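Local atomic coordinates of CPXV203 protein (Cowpox virus, PDB entry 4HKJ), a protein that probably binds MHC class I molecules and holds them inside the infected cell, helping cowpox virus evade cytotoxic T cells. Residues T72-Y83 against T176-C184; S101-Y109 against N128-D137. All coordinates share one frame; numbering follows the deposited sequence.

Contact 1: T72-Y83 against T176-C184; sequences TKQTHFGVTHSY and TRDKYLKTC
R177 lies across one face of the Y83 ring, and beside this pair strand 182-183 adds itself antiparallel to strand 71-77 as the outer strand of a five-stranded sheet, one layer of the β-sandwich expected of a poxvirus T4 protein. The arginine's CD sits 3.5 Å from the centroid of the Y83 ring, almost directly over its centre, as a CH-π contact. R177 CZ lies 4.5 Å from the Y83 centroid, off-centre, a cation-π interaction. A bend at chi3 (59°) turns the guanidinium along the ring toward its phenol end. L181 meets the same ring at the edge: its CD2 lies in the ring plane, 3.8 Å from Y83 CD2, and also touches T75 CG2. Farther along the hairpin, F77 presents its edge to helix 174-179 at T176 and R177, with F77 CE2 3.6 Å from R177 CA, while its CE1 meets Y180 CD1 with the two ring planes nearly perpendicular.

Beside this packing the backbones pair. Q74 and K182 form a hydrogen-bonded pair, exchanging N-H and carbonyl in both directions, and C184 N donates to T72 O. Next to them, K73 and T183 are a non-hydrogen-bonded pair with side chains on the same face. Just past the last bridge, C184 SG packs against Q74 CG, and the C184-C35 disulfide joins this end of the segment to the chain just before strand 36-38. Around the guanidinium, D165 forms a salt bridge with NH2, whereas D178 OD2 forms a second one, with R177 NH1, from well outside the guanidinium plane, so it acts through charge and not through a directed N-H. T75 OG1, placed anti to the backbone N (chi1 -177°), donates a weak hydrogen bond to Y180 O at 3.1 Å.

Contact 2: S101-Y109 against N128-D137; sequences SKHILISVY and NYLHITVKYD
The imidazoles of H103 and H131 lie face against face in an offset stack, their centroids 3.6 Å apart and their planes only 8° from parallel. H103 NE2 stands over the centre of the H131 ring, whereas H131 ND1 sits nearer the rim of the H103 ring, and at the edge of H131, in its plane, is K102 O. In both residues CG is anti to the carbonyl carbon (chi1 -81° and -62°), which lets the rings leave neighbouring strands side by side and pointing the same way. H103 ND1 is hydrogen-bonded to D99 O, which helps fix the ring's rotation.

The stack marks one end of a regular parallel ladder that runs from the H103-H131 pair to V108-Y136. H131 N donates to K102 O, I104 N to H131 O at 2.7 Å, and the pattern continues through T133, I106 and K135 to V108. It weakens at the far end, where D137 N reaches V108 O at 3.4 Å. Before the ladder begins, the aliphatic part of K102 packs on Y129 O, with K102 CD 3.3 Å from that oxygen, and its NZ bonds to P94 O.

On the face opposite the histidines, I104 CG1 touches L130 CD1 and V108 CB touches Y136 CB. I106, V108, I132 and V134 of this face pack onto strand 15-25 of the other sheet, V108 and V134 also meeting strand 141-152, while within their own sheet the two strands are flanked by 53-59 and 119-126.

The two contacts belong to different sheets of one β-sandwich and lie on opposite sides of the chain's centre, their own centres about 20 Å apart and their nearest atoms about 8 Å apart. Contact 1 lies at one margin of the five-stranded antiparallel sheet, contact 2 in the interior of the six-stranded mixed sheet. Strand 81-88 is followed directly by strand 103-110, so the chain passes from the first sheet to the second, and contact 2 is nested inside the loop that contact 1 closes. Contact 1 meets another protein chain through the G78-T80 turn and also T75, F77, H81 and Y180; it probably carries much of a partner-binding surface, whereas contact 2 belongs mainly to the sandwich core.

Contact 1: T72-Y83 against T176-C184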
# COMPACT_ATOMS: atom_id res chain seq x y z
N THR D 72 1.49 23.80 0.46
CA THR D 72 0.45 22.88 0.93
C THR D 72 -0.65 22.74 -0.11
O THR D 72 -1.14 23.73 -0.66
CB THR D 72 -0.16 23.37 2.26
OG1 THR D 72 0.88 23.78 3.15
CG2 THR D 72 -0.98 22.27 2.91
N LYS D 73 -1.05 21.50 -0.38
CA LYS D 73 -2.12 21.22 -1.34
C LYS D 73 -3.11 20.21 -0.77
O LYS D 73 -2.74 19.35 0.03
CB LYS D 73 -1.54 20.69 -2.65
CG LYS D 73 -0.60 21.66 -3.36
CD LYS D 73 -0.02 21.04 -4.62
CE LYS D 73 0.94 22.00 -5.29
NZ LYS D 73 1.49 21.43 -6.56
N GLN D 74 -4.37 20.32 -1.18
CA GLN D 74 -5.41 19.40 -0.73
C GLN D 74 -6.36 19.03 -1.85
O GLN D 74 -6.55 19.78 -2.80
CB GLN D 74 -6.20 20.00 0.44
CG GLN D 74 -5.41 20.14 1.74
CD GLN D 74 -6.27 20.61 2.89
OE1 GLN D 74 -5.77 21.06 3.92
NE2 GLN D 74 -7.59 20.50 2.73
N THR D 75 -6.97 17.85 -1.72
CA THR D 75 -7.99 17.40 -2.66
C THR D 75 -8.96 16.47 -1.94
O THR D 75 -8.71 16.06 -0.81
CB THR D 75 -7.39 16.68 -3.87
OG1 THR D 75 -8.43 16.33 -4.79
CG2 THR D 75 -6.67 15.41 -3.43
N HIS D 76 -10.07 16.14 -2.60
CA HIS D 76 -11.08 15.28 -1.99
C HIS D 76 -11.67 14.30 -2.99
O HIS D 76 -11.89 14.64 -4.16
CB HIS D 76 -12.19 16.13 -1.37
CG HIS D 76 -13.25 15.32 -0.69
ND1 HIS D 76 -13.14 14.89 0.61
CD2 HIS D 76 -14.45 14.87 -1.13
CE1 HIS D 76 -14.22 14.21 0.95
NE2 HIS D 76 -15.03 14.18 -0.10
N PHE D 77 -11.93 13.08 -2.53
CA PHE D 77 -12.55 12.05 -3.36
C PHE D 77 -13.64 11.33 -2.59
O PHE D 77 -13.46 10.98 -1.42
CB PHE D 77 -11.50 11.05 -3.85
CG PHE D 77 -10.52 11.62 -4.83
CD1 PHE D 77 -10.96 12.25 -5.98
CD2 PHE D 77 -9.16 11.54 -4.60
CE1 PHE D 77 -10.06 12.78 -6.89
CE2 PHE D 77 -8.26 12.07 -5.50
CZ PHE D 77 -8.71 12.69 -6.65
N GLY D 78 -14.77 11.10 -3.24
CA GLY D 78 -15.89 10.43 -2.61
C GLY D 78 -16.47 11.22 -1.46
O GLY D 78 -16.62 12.44 -1.55
N VAL D 79 -16.77 10.53 -0.37
CA VAL D 79 -17.39 11.17 0.79
C VAL D 79 -16.61 10.91 2.08
O VAL D 79 -17.02 11.35 3.15
CB VAL D 79 -18.84 10.70 0.99
CG1 VAL D 79 -19.71 11.16 -0.17
CG2 VAL D 79 -18.89 9.18 1.12
N THR D 80 -15.49 10.21 1.98
CA THR D 80 -14.71 9.85 3.16
C THR D 80 -13.23 10.25 3.07
O THR D 80 -12.62 10.62 4.07
CB THR D 80 -14.79 8.34 3.47
OG1 THR D 80 -14.44 7.59 2.29
CG2 THR D 80 -16.19 7.96 3.91
N HIS D 81 -12.67 10.18 1.86
CA HIS D 81 -11.24 10.41 1.68
C HIS D 81 -10.87 11.88 1.55
O HIS D 81 -11.48 12.64 0.80
CB HIS D 81 -10.73 9.64 0.46
CG HIS D 81 -11.01 8.17 0.51
ND1 HIS D 81 -10.26 7.30 1.28
CD2 HIS D 81 -11.95 7.41 -0.11
CE1 HIS D 81 -10.73 6.07 1.13
NE2 HIS D 81 -11.75 6.11 0.30
N SER D 82 -9.84 12.29 2.30
CA SER D 82 -9.29 13.63 2.22
C SER D 82 -7.77 13.57 2.21
O SER D 82 -7.16 13.04 3.13
CB SER D 82 -9.77 14.48 3.40
OG SER D 82 -11.19 14.57 3.42
N TYR D 83 -7.16 14.11 1.16
CA TYR D 83 -5.72 14.02 0.97
C TYR D 83 -5.02 15.37 1.10
O TYR D 83 -5.53 16.39 0.63
CB TYR D 83 -5.40 13.39 -0.39
CG TYR D 83 -3.93 13.34 -0.73
CD1 TYR D 83 -3.10 12.38 -0.16
CD2 TYR D 83 -3.37 14.24 -1.62
CE1 TYR D 83 -1.76 12.33 -0.47
CE2 TYR D 83 -2.03 14.20 -1.94
CZ TYR D 83 -1.22 13.24 -1.36
OH TYR D 83 0.12 13.19 -1.67
N THR D 176 -4.38 10.31 -10.82
CA THR D 176 -5.70 10.91 -10.72
C THR D 176 -5.80 11.76 -9.46
O THR D 176 -6.45 12.81 -9.45
CB THR D 176 -6.82 9.85 -10.71
OG1 THR D 176 -6.68 9.00 -11.86
CG2 THR D 176 -8.19 10.51 -10.74
N ARG D 177 -5.14 11.31 -8.39
CA ARG D 177 -5.11 12.06 -7.14
C ARG D 177 -4.47 13.43 -7.32
O ARG D 177 -4.99 14.44 -6.86
CB ARG D 177 -4.36 11.27 -6.06
CG ARG D 177 -3.85 12.15 -4.93
CD ARG D 177 -3.22 11.33 -3.82
NE ARG D 177 -2.09 10.53 -4.28
CZ ARG D 177 -0.86 11.00 -4.47
NH1 ARG D 177 -0.60 12.28 -4.25
NH2 ARG D 177 0.11 10.20 -4.88
N ASP D 178 -3.32 13.45 -7.99
CA ASP D 178 -2.56 14.67 -8.18
C ASP D 178 -3.19 15.62 -9.19
O ASP D 178 -2.86 16.80 -9.25
CB ASP D 178 -1.12 14.35 -8.59
CG ASP D 178 -0.30 13.79 -7.44
OD1 ASP D 178 0.30 14.59 -6.70
OD2 ASP D 178 -0.25 12.56 -7.29
N LYS D 179 -4.11 15.09 -10.00
CA LYS D 179 -4.77 15.90 -11.02
C LYS D 179 -5.74 16.90 -10.40
O LYS D 179 -5.84 18.04 -10.86
CB LYS D 179 -5.51 15.00 -12.02
CG LYS D 179 -6.02 15.74 -13.25
CD LYS D 179 -6.87 14.84 -14.14
CE LYS D 179 -6.07 13.69 -14.73
NZ LYS D 179 -6.91 12.82 -15.59
N TYR D 180 -6.42 16.48 -9.34
CA TYR D 180 -7.44 17.32 -8.70
C TYR D 180 -6.92 18.10 -7.49
O TYR D 180 -7.71 18.66 -6.73
CB TYR D 180 -8.64 16.46 -8.28
CG TYR D 180 -9.39 15.85 -9.44
CD1 TYR D 180 -9.04 14.60 -9.94
CD2 TYR D 180 -10.46 16.51 -10.02
CE1 TYR D 180 -9.73 14.04 -10.99
CE2 TYR D 180 -11.15 15.95 -11.08
CZ TYR D 180 -10.78 14.72 -11.56
OH TYR D 180 -11.47 14.16 -12.61
N LEU D 181 -5.61 18.12 -7.31
CA LEU D 181 -5.01 18.86 -6.21
C LEU D 181 -5.21 20.37 -6.38
O LEU D 181 -5.15 20.89 -7.49
CB LEU D 181 -3.52 18.54 -6.09
CG LEU D 181 -3.12 17.26 -5.36
CD1 LEU D 181 -1.61 17.06 -5.43
CD2 LEU D 181 -3.58 17.31 -3.91
N LYS D 182 -5.45 21.05 -5.27
CA LYS D 182 -5.59 22.50 -5.27
C LYS D 182 -4.69 23.14 -4.23
O LYS D 182 -4.71 22.75 -3.06
CB LYS D 182 -7.05 22.90 -5.03
CG LYS D 182 -8.00 22.48 -6.13
CD LYS D 182 -7.58 23.06 -7.47
CE LYS D 182 -8.44 22.52 -8.60
NZ LYS D 182 -8.01 23.06 -9.92
N THR D 183 -3.91 24.13 -4.65
CA THR D 183 -2.98 24.81 -3.76
C THR D 183 -3.74 25.63 -2.71
O THR D 183 -4.60 26.44 -3.05
CB THR D 183 -2.02 25.73 -4.53
OG1 THR D 183 -1.34 24.97 -5.54
CG2 THR D 183 -1.00 26.35 -3.60
N CYS D 184 -3.42 25.40 -1.44
CA CYS D 184 -4.07 26.11 -0.35
C CYS D 184 -3.66 27.58 -0.32
O CYS D 184 -2.50 27.91 -0.54
CB CYS D 184 -3.76 25.43 0.99
SG CYS D 184 -4.36 23.73 1.11

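Contact 2: S101-Y109 against N128-D137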
# COMPACT_ATOMS: atom_id res chain seq x y z
N SER D 101 14.60 21.21 12.69
CA SER D 101 13.69 21.50 11.59
C SER D 101 13.32 20.23 10.82
O SER D 101 12.46 20.26 9.94
CB SER D 101 14.31 22.53 10.64
OG SER D 101 14.52 23.76 11.30
N LYS D 102 13.97 19.12 11.16
CA LYS D 102 13.70 17.85 10.50
C LYS D 102 12.88 16.91 11.38
O LYS D 102 12.64 15.75 11.03
CB LYS D 102 15.00 17.18 10.06
CG LYS D 102 15.74 17.96 8.98
CD LYS D 102 17.01 17.25 8.53
CE LYS D 102 18.05 17.21 9.64
NZ LYS D 102 19.32 16.58 9.17
N HIS D 103 12.45 17.41 12.53
CA HIS D 103 11.51 16.69 13.38
C HIS D 103 10.13 17.31 13.26
O HIS D 103 9.89 18.41 13.76
CB HIS D 103 11.98 16.68 14.84
CG HIS D 103 13.02 15.65 15.13
ND1 HIS D 103 14.35 15.81 14.81
CD2 HIS D 103 12.92 14.43 15.72
CE1 HIS D 103 15.03 14.75 15.18
NE2 HIS D 103 14.19 13.89 15.74
N ILE D 104 9.22 16.60 12.60
CA ILE D 104 7.90 17.13 12.29
C ILE D 104 6.81 16.56 13.20
O ILE D 104 6.71 15.35 13.37
CB ILE D 104 7.53 16.83 10.82
CG1 ILE D 104 8.59 17.39 9.87
CG2 ILE D 104 6.16 17.40 10.49
CD1 ILE D 104 8.78 18.88 9.97
N LEU D 105 6.00 17.45 13.77
CA LEU D 105 4.85 17.04 14.55
C LEU D 105 3.56 17.53 13.90
O LEU D 105 3.33 18.73 13.78
CB LEU D 105 4.95 17.58 15.98
CG LEU D 105 3.67 17.42 16.82
CD1 LEU D 105 3.33 15.95 17.01
CD2 LEU D 105 3.81 18.12 18.16
N ILE D 106 2.72 16.59 13.48
CA ILE D 106 1.49 16.92 12.78
C ILE D 106 0.26 16.55 13.60
O ILE D 106 0.10 15.40 14.02
CB ILE D 106 1.43 16.24 11.40
CG1 ILE D 106 2.56 16.76 10.52
CG2 ILE D 106 0.09 16.47 10.74
CD1 ILE D 106 2.59 16.16 9.13
N SER D 107 -0.61 17.53 13.84
CA SER D 107 -1.83 17.31 14.61
C SER D 107 -3.06 17.49 13.73
O SER D 107 -3.26 18.56 13.14
CB SER D 107 -1.89 18.26 15.80
OG SER D 107 -0.67 18.24 16.53
N VAL D 108 -3.89 16.45 13.64
CA VAL D 108 -5.07 16.50 12.79
C VAL D 108 -6.37 16.56 13.60
O VAL D 108 -6.77 15.58 14.23
CB VAL D 108 -5.13 15.29 11.84
CG1 VAL D 108 -6.35 15.40 10.94
CG2 VAL D 108 -3.86 15.21 11.01
N TYR D 109 -7.02 17.72 13.58
CA TYR D 109 -8.29 17.90 14.26
C TYR D 109 -9.42 17.93 13.24
O TYR D 109 -9.20 18.27 12.08
CB TYR D 109 -8.28 19.20 15.06
CG TYR D 109 -7.08 19.35 15.97
CD1 TYR D 109 -7.10 18.85 17.26
CD2 TYR D 109 -5.93 20.01 15.53
CE1 TYR D 109 -6.00 18.99 18.10
CE2 TYR D 109 -4.84 20.15 16.36
CZ TYR D 109 -4.87 19.64 17.64
OH TYR D 109 -3.78 19.78 18.46
N ASN D 128 17.08 9.16 9.02
CA ASN D 128 18.15 10.14 9.17
C ASN D 128 17.81 11.50 8.55
O ASN D 128 18.41 12.51 8.91
CB ASN D 128 19.46 9.61 8.56
CG ASN D 128 20.03 8.45 9.35
OD1 ASN D 128 20.23 7.36 8.81
ND2 ASN D 128 20.30 8.67 10.63
N TYR D 129 16.85 11.50 7.64
CA TYR D 129 16.48 12.72 6.93
C TYR D 129 15.26 13.41 7.54
O TYR D 129 15.18 14.64 7.54
CB TYR D 129 16.21 12.42 5.45
CG TYR D 129 17.42 11.96 4.67
CD1 TYR D 129 18.70 12.19 5.14
CD2 TYR D 129 17.27 11.29 3.46
CE1 TYR D 129 19.81 11.76 4.42
CE2 TYR D 129 18.37 10.86 2.74
CZ TYR D 129 19.64 11.10 3.23
OH TYR D 129 20.74 10.68 2.51
N LEU D 130 14.33 12.62 8.07
CA LEU D 130 13.07 13.18 8.53
C LEU D 130 12.42 12.35 9.64
O LEU D 130 12.58 11.13 9.70
CB LEU D 130 12.09 13.31 7.36
CG LEU D 130 10.96 14.33 7.51
CD1 LEU D 130 11.52 15.74 7.57
CD2 LEU D 130 9.96 14.19 6.37
N HIS D 131 11.69 13.03 10.52
CA HIS D 131 10.91 12.37 11.57
C HIS D 131 9.47 12.86 11.49
O HIS D 131 9.20 14.05 11.65
CB HIS D 131 11.49 12.68 12.95
CG HIS D 131 12.89 12.19 13.15
ND1 HIS D 131 14.00 12.89 12.74
CD2 HIS D 131 13.36 11.05 13.72
CE1 HIS D 131 15.09 12.22 13.05
NE2 HIS D 131 14.73 11.09 13.64
N ILE D 132 8.54 11.94 11.24
CA ILE D 132 7.13 12.31 11.13
C ILE D 132 6.27 11.67 12.22
O ILE D 132 6.10 10.46 12.27
CB ILE D 132 6.55 11.95 9.75
CG1 ILE D 132 7.30 12.69 8.64
CG2 ILE D 132 5.07 12.28 9.69
CD1 ILE D 132 6.76 12.43 7.25
N THR D 133 5.74 12.52 13.10
CA THR D 133 4.84 12.06 14.16
C THR D 133 3.44 12.63 13.93
O THR D 133 3.28 13.83 13.70
CB THR D 133 5.34 12.48 15.55
OG1 THR D 133 6.71 12.09 15.71
CG2 THR D 133 4.51 11.84 16.64
N VAL D 134 2.43 11.76 13.98
CA VAL D 134 1.06 12.18 13.72
C VAL D 134 0.13 11.97 14.91
O VAL D 134 0.03 10.87 15.46
CB VAL D 134 0.47 11.46 12.49
CG1 VAL D 134 -0.99 11.84 12.30
CG2 VAL D 134 1.28 11.80 11.25
N LYS D 135 -0.55 13.04 15.31
CA LYS D 135 -1.53 13.00 16.38
C LYS D 135 -2.90 13.34 15.79
O LYS D 135 -3.08 14.40 15.20
CB LYS D 135 -1.16 14.02 17.46
CG LYS D 135 -2.24 14.25 18.51
CD LYS D 135 -1.89 15.46 19.38
CE LYS D 135 -2.99 15.76 20.38
NZ LYS D 135 -3.13 14.69 21.41
N TYR D 136 -3.86 12.43 15.94
CA TYR D 136 -5.17 12.64 15.33
C TYR D 136 -6.35 12.14 16.17
O TYR D 136 -6.22 11.19 16.94
CB TYR D 136 -5.22 12.03 13.93
CG TYR D 136 -5.11 10.52 13.90
CD1 TYR D 136 -3.87 9.89 13.97
CD2 TYR D 136 -6.24 9.72 13.78
CE1 TYR D 136 -3.76 8.51 13.94
CE2 TYR D 136 -6.14 8.34 13.75
CZ TYR D 136 -4.90 7.74 13.83
OH TYR D 136 -4.81 6.37 13.79
N ASP D 137 -7.49 12.79 16.00
CA ASP D 137 -8.71 12.44 16.72
C ASP D 137 -9.37 11.23 16.07
O ASP D 137 -9.84 11.30 14.93
CB ASP D 137 -9.68 13.63 16.71
CG ASP D 137 -10.78 13.50 17.74
OD1 ASP D 137 -11.11 12.37 18.14
OD2 ASP D 137 -11.32 14.55 18.15